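Local coordinates for protein putative Glycosidase (Bacteroides thetaiotaomicron, PDB 3R67) that is a putative glycosidase of unestablished function, built as a beta-propeller of the kind formed by its carbohydrate-active enzyme clan, at residues Met134-Trp139 with Trp157-Pro162; Phe35-Arg40 with Leu113-Gly118. All coordinates share one frame; numbering follows the deposited sequence. Where two conformers were deposited one is given.

Contact 1 of 2, residues Met134-Trp139 with Trp157-Pro162; sequences MLYTQW and WEKYGP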
# COMPACT_ATOMS: atom_id res chain seq x y z
N MSE A 134 -3.18 7.94 6.85
CA MSE A 134 -2.94 7.50 5.49
C MSE A 134 -1.58 7.93 5.01
O MSE A 134 -1.23 9.10 5.16
CB MSE A 134 -4.01 8.05 4.55
CG MSE A 134 -3.77 7.67 3.06
SE MSE A 134 -4.67 8.85 1.80
CE MSE A 134 -6.36 8.37 2.20
N LEU A 135 -0.82 6.99 4.43
CA LEU A 135 0.48 7.20 3.80
C LEU A 135 0.31 6.96 2.33
O LEU A 135 -0.09 5.86 1.95
CB LEU A 135 1.55 6.29 4.42
CG LEU A 135 1.92 6.60 5.86
CD1 LEU A 135 2.47 5.41 6.50
CD2 LEU A 135 2.85 7.80 5.96
N TYR A 136 0.53 7.99 1.50
CA TYR A 136 0.33 7.86 0.07
C TYR A 136 1.43 8.57 -0.71
O TYR A 136 2.25 9.29 -0.13
CB TYR A 136 -1.05 8.46 -0.28
CG TYR A 136 -1.14 9.97 -0.09
CD1 TYR A 136 -1.38 10.52 1.17
CD2 TYR A 136 -1.06 10.84 -1.18
CE1 TYR A 136 -1.45 11.90 1.35
CE2 TYR A 136 -1.15 12.22 -1.01
CZ TYR A 136 -1.35 12.75 0.26
OH TYR A 136 -1.46 14.11 0.45
N THR A 137 1.43 8.39 -2.02
CA THR A 137 2.38 9.06 -2.91
C THR A 137 1.77 10.27 -3.56
O THR A 137 0.70 10.17 -4.17
CB THR A 137 2.87 8.10 -4.00
OG1 THR A 137 3.26 6.86 -3.45
CG2 THR A 137 3.99 8.68 -4.85
N GLN A 138 2.48 11.39 -3.48
CA GLN A 138 2.22 12.65 -4.18
C GLN A 138 2.94 12.60 -5.50
O GLN A 138 4.14 12.33 -5.48
CB GLN A 138 2.67 13.86 -3.34
CG GLN A 138 1.89 14.04 -2.06
CD GLN A 138 2.39 15.21 -1.26
OE1 GLN A 138 3.60 15.39 -1.04
NE2 GLN A 138 1.47 15.99 -0.72
N TRP A 139 2.24 12.81 -6.64
CA TRP A 139 2.92 12.70 -7.94
C TRP A 139 2.60 13.92 -8.80
O TRP A 139 1.45 14.16 -9.14
CB TRP A 139 2.51 11.38 -8.62
CG TRP A 139 3.10 11.10 -9.97
CD1 TRP A 139 2.43 10.74 -11.10
CD2 TRP A 139 4.49 11.15 -10.34
NE1 TRP A 139 3.31 10.50 -12.13
CE2 TRP A 139 4.58 10.73 -11.69
CE3 TRP A 139 5.68 11.41 -9.64
CZ2 TRP A 139 5.81 10.62 -12.36
CZ3 TRP A 139 6.89 11.30 -10.30
CH2 TRP A 139 6.94 10.91 -11.65
N TRP A 157 -10.45 14.54 4.93
CA TRP A 157 -9.02 14.32 5.17
C TRP A 157 -8.25 15.63 5.35
O TRP A 157 -8.49 16.61 4.64
CB TRP A 157 -8.40 13.54 4.01
CG TRP A 157 -8.89 12.13 3.92
CD1 TRP A 157 -9.97 11.68 3.21
CD2 TRP A 157 -8.33 10.97 4.57
NE1 TRP A 157 -10.11 10.32 3.37
CE2 TRP A 157 -9.13 9.86 4.22
CE3 TRP A 157 -7.21 10.77 5.41
CZ2 TRP A 157 -8.87 8.57 4.70
CZ3 TRP A 157 -6.98 9.50 5.92
CH2 TRP A 157 -7.79 8.41 5.56
N GLU A 158 -7.30 15.62 6.29
CA GLU A 158 -6.39 16.73 6.54
C GLU A 158 -5.03 16.33 5.98
O GLU A 158 -4.52 15.27 6.37
CB GLU A 158 -6.34 17.06 8.05
CG GLU A 158 -6.61 18.51 8.40
CD GLU A 158 -5.49 19.50 8.12
OE1 GLU A 158 -4.52 19.55 8.91
OE2 GLU A 158 -5.62 20.29 7.15
N LYS A 159 -4.50 17.11 5.00
CA LYS A 159 -3.21 16.85 4.36
C LYS A 159 -2.09 17.58 5.11
O LYS A 159 -2.19 18.78 5.36
CB LYS A 159 -3.22 17.28 2.88
CG LYS A 159 -4.17 16.50 1.99
CD LYS A 159 -4.13 17.05 0.57
CE LYS A 159 -5.15 16.38 -0.34
NZ LYS A 159 -5.14 16.94 -1.71
N TYR A 160 -1.02 16.85 5.45
CA TYR A 160 0.09 17.41 6.21
C TYR A 160 1.38 17.55 5.39
O TYR A 160 2.34 18.15 5.87
CB TYR A 160 0.38 16.54 7.44
CG TYR A 160 -0.72 16.68 8.47
CD1 TYR A 160 -0.74 17.75 9.35
CD2 TYR A 160 -1.77 15.77 8.52
CE1 TYR A 160 -1.78 17.92 10.26
CE2 TYR A 160 -2.81 15.92 9.44
CZ TYR A 160 -2.80 17.00 10.31
OH TYR A 160 -3.81 17.15 11.23
N GLY A 161 1.37 17.03 4.16
CA GLY A 161 2.52 17.11 3.28
C GLY A 161 3.48 15.95 3.43
O GLY A 161 3.16 14.97 4.12
N PRO A 162 4.67 16.05 2.79
CA PRO A 162 5.65 14.94 2.84
C PRO A 162 5.97 14.51 4.26
O PRO A 162 6.16 15.35 5.15
CB PRO A 162 6.88 15.54 2.16
CG PRO A 162 6.32 16.52 1.18
CD PRO A 162 5.14 17.14 1.90
O HOH W 1 -0.19 15.37 2.53
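Lys159 NZ is the most heavily gripped polar atom here, with three polar partners at its tip: the carboxylates of Asp108 and Glu114 in salt bridges, and the carbonyl oxygen of Tyr104 in a hydrogen bond. The ring of Phe103 adds a cation-pi contact with Lys159. Two acids this close probably keep the amine charged. The chain leading to NZ is extended beyond CG, and it crosses the phenol of Tyr136 at about a right angle, so that Tyr136 OH touches Lys159 CG at 3.9 Å and not the amine. That hydroxyl has two partners. Glu114 bonds to it, and a water donates to Tyr136 OH at 2.7 Å. The same water accepts from Gly161 N at 2.8 Å, giving the two segments a polar bridge in place of a direct bond. Tyr136 CG sits in the crowded position between backbone N and carbonyl carbon (chi1 67°), directing the ring end toward Lys159. The two segments lie on the second and fourth strands of a four-stranded antiparallel sheet, a blade of the propeller, with strand 144-151 between them; the segment axes, 8.6 Å apart at closest, diverge by 66°, consistent with the twist of a blade. At one end of the interface Met134, modelled as selenomethionine, packs on Trp157. A bend at chi3 (-68°) brings Met134 CE 3.6 Å from the centroid of the Trp157 six-membered ring, almost along the ring normal, in a CH-pi contact; the selenium behind it makes an oblique Met-aromatic contact. Farther back, Met134 CB touches Trp157 CZ3 at 3.6 Å. At the other end, the amide of Gln138 is unevenly served. Gln110 and Glu114 hold NE2, whereas the buried OE1 has no polar partner in the model and rests against Pro162 CG at 3.7 Å.

Contact 2 of 2, residues Phe35-Arg40 with Leu113-Gly118; sequences FYCPMR and LEWPGG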
# COMPACT_ATOMS: atom_id res chain seq x y z
N PHE A 35 -17.04 13.40 -11.64
CA PHE A 35 -16.58 14.25 -10.55
C PHE A 35 -16.18 15.61 -11.08
O PHE A 35 -15.55 15.70 -12.13
CB PHE A 35 -15.40 13.56 -9.86
CG PHE A 35 -14.45 14.38 -9.03
CD1 PHE A 35 -14.83 14.86 -7.78
CD2 PHE A 35 -13.13 14.55 -9.43
CE1 PHE A 35 -13.92 15.54 -6.96
CE2 PHE A 35 -12.23 15.25 -8.63
CZ PHE A 35 -12.64 15.75 -7.41
N TYR A 36 -16.53 16.67 -10.37
CA TYR A 36 -16.07 17.99 -10.79
C TYR A 36 -14.71 18.24 -10.14
O TYR A 36 -14.62 18.43 -8.92
CB TYR A 36 -17.07 19.08 -10.45
CG TYR A 36 -16.74 20.35 -11.18
CD1 TYR A 36 -17.26 20.59 -12.45
CD2 TYR A 36 -15.84 21.27 -10.66
CE1 TYR A 36 -16.95 21.75 -13.15
CE2 TYR A 36 -15.49 22.42 -11.36
CZ TYR A 36 -16.07 22.66 -12.60
OH TYR A 36 -15.75 23.79 -13.30
N CYS A 37 -13.64 18.21 -10.95
CA CYS A 37 -12.28 18.34 -10.44
C CYS A 37 -11.96 19.81 -10.16
O CYS A 37 -12.09 20.66 -11.05
CB CYS A 37 -11.26 17.74 -11.40
SG CYS A 37 -9.54 17.97 -10.87
N PRO A 38 -11.52 20.12 -8.92
CA PRO A 38 -11.17 21.51 -8.60
C PRO A 38 -9.87 21.98 -9.31
O PRO A 38 -9.68 23.19 -9.42
CB PRO A 38 -11.00 21.50 -7.08
CG PRO A 38 -10.65 20.10 -6.74
CD PRO A 38 -11.33 19.22 -7.75
N MSE A 39 -8.99 21.05 -9.79
CA MSE A 39 -7.78 21.46 -10.52
C MSE A 39 -8.08 21.64 -12.03
O MSE A 39 -7.70 22.68 -12.61
CB MSE A 39 -6.64 20.47 -10.33
CG MSE A 39 -6.06 20.50 -8.94
SE MSE A 39 -5.50 22.29 -8.41
CE MSE A 39 -3.95 22.63 -9.62
N ARG A 40 -8.77 20.63 -12.64
CA ARG A 40 -9.16 20.65 -14.06
C ARG A 40 -10.24 21.69 -14.32
O ARG A 40 -10.39 22.16 -15.46
CB ARG A 40 -9.66 19.27 -14.52
CG ARG A 40 -8.61 18.16 -14.60
CD ARG A 40 -7.61 18.37 -15.72
NE ARG A 40 -6.60 17.31 -15.74
CZ ARG A 40 -5.54 17.30 -16.54
NH1 ARG A 40 -5.33 18.29 -17.40
NH2 ARG A 40 -4.67 16.30 -16.49
N LEU A 113 2.86 19.65 -5.29
CA LEU A 113 3.39 18.32 -5.12
C LEU A 113 2.47 17.26 -5.70
O LEU A 113 2.96 16.19 -6.04
CB LEU A 113 3.61 18.06 -3.61
CG LEU A 113 4.42 19.12 -2.86
CD1 LEU A 113 4.56 18.77 -1.40
CD2 LEU A 113 5.80 19.35 -3.49
N GLU A 114 1.16 17.55 -5.86
CA GLU A 114 0.16 16.57 -6.31
C GLU A 114 -0.40 16.84 -7.72
O GLU A 114 -1.05 15.95 -8.27
CB GLU A 114 -1.01 16.54 -5.32
CG GLU A 114 -0.60 16.05 -3.94
CD GLU A 114 -1.64 16.04 -2.84
OE1 GLU A 114 -2.79 16.46 -3.09
OE2 GLU A 114 -1.31 15.61 -1.72
N TRP A 115 -0.13 17.99 -8.32
CA TRP A 115 -0.70 18.21 -9.65
C TRP A 115 0.38 18.02 -10.74
O TRP A 115 1.49 18.52 -10.59
CB TRP A 115 -1.34 19.62 -9.75
CG TRP A 115 -2.20 19.77 -10.97
CD1 TRP A 115 -1.91 20.49 -12.10
CD2 TRP A 115 -3.39 19.02 -11.27
NE1 TRP A 115 -2.87 20.28 -13.06
CE2 TRP A 115 -3.77 19.34 -12.60
CE3 TRP A 115 -4.13 18.05 -10.59
CZ2 TRP A 115 -4.90 18.78 -13.21
CZ3 TRP A 115 -5.23 17.49 -11.20
CH2 TRP A 115 -5.61 17.85 -12.49
N PRO A 116 0.08 17.27 -11.83
CA PRO A 116 -1.21 16.66 -12.21
C PRO A 116 -1.35 15.15 -11.94
O PRO A 116 -2.41 14.60 -12.24
CB PRO A 116 -1.26 16.89 -13.72
CG PRO A 116 0.21 16.94 -14.17
CD PRO A 116 1.06 17.12 -12.93
N GLY A 117 -0.34 14.50 -11.39
CA GLY A 117 -0.35 13.05 -11.16
C GLY A 117 -1.33 12.54 -10.13
O GLY A 117 -1.79 11.40 -10.22
N GLY A 118 -1.63 13.38 -9.14
CA GLY A 118 -2.56 13.02 -8.08
C GLY A 118 -1.98 12.33 -6.87
O GLY A 118 -0.81 12.51 -6.51
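A cis-proline turn, running from the end of helix 111-114 into strand 118-126, presents Trp115 to the loop that follows strand 35-37. The peptide bond between Trp115 and Pro116 is cis, and Pro116 CB lies over the centre of the indole. Met39, modelled as selenomethionine, packs on the opposite face, so the indole is sandwiched. Met39 CB stands 3.4 Å from the centroid of the Trp115 six-membered ring in a CH-pi contact. Bends at chi2 and chi3 then curl the chain along the ring system until Met39 CE meets Trp115 CG at 3.6 Å, with the selenium in an oblique Met-aromatic position. Arg40 comes instead to the indole's edge: Arg40 NE approaches Trp115 CZ2 at 3.4 Å, the guanidinium plane turned 72° from the ring, so the edge of the tryptophan points at a guanidinium face. Cys37 SG accepts a nearly straight hydrogen bond from Arg40 N at 3.3 Å, and a weak one from Met39 N, both within the same segment. Within 113-118, Gly118 N bonds to Glu114 O at 2.8 Å across the cis-proline turn. Pro105 also packs on Trp115, and Pro116 O accepts from Thr81. The backbone of Gly117 pairs with Ser82 and that of Gly118 with Trp139, while strand 35-37 lies antiparallel to strand 42-44.

Segment 113-118 joins the two contacts, whose centres lie about 14 Å apart. Its Trp115 serves contact 2, while the side chain of the preceding Glu114 reaches into contact 1, where OE1 is 2.8 Å from Lys159 NZ in a salt bridge and OE2 is 2.6 Å from Tyr136 OH in a probable hydrogen bond. Packing adds to this: Trp139 CD1 touches Gly117 CA at 3.6 Å. Contact 2 lies toward the surface, its centre about 21 Å from the centre of the chain, and contact 1 deeper, at about 13 Å. The pair thus illustrates how one short segment, through consecutive residues Glu114 and Trp115, can join a surface contact to a partly buried one in a propeller blade.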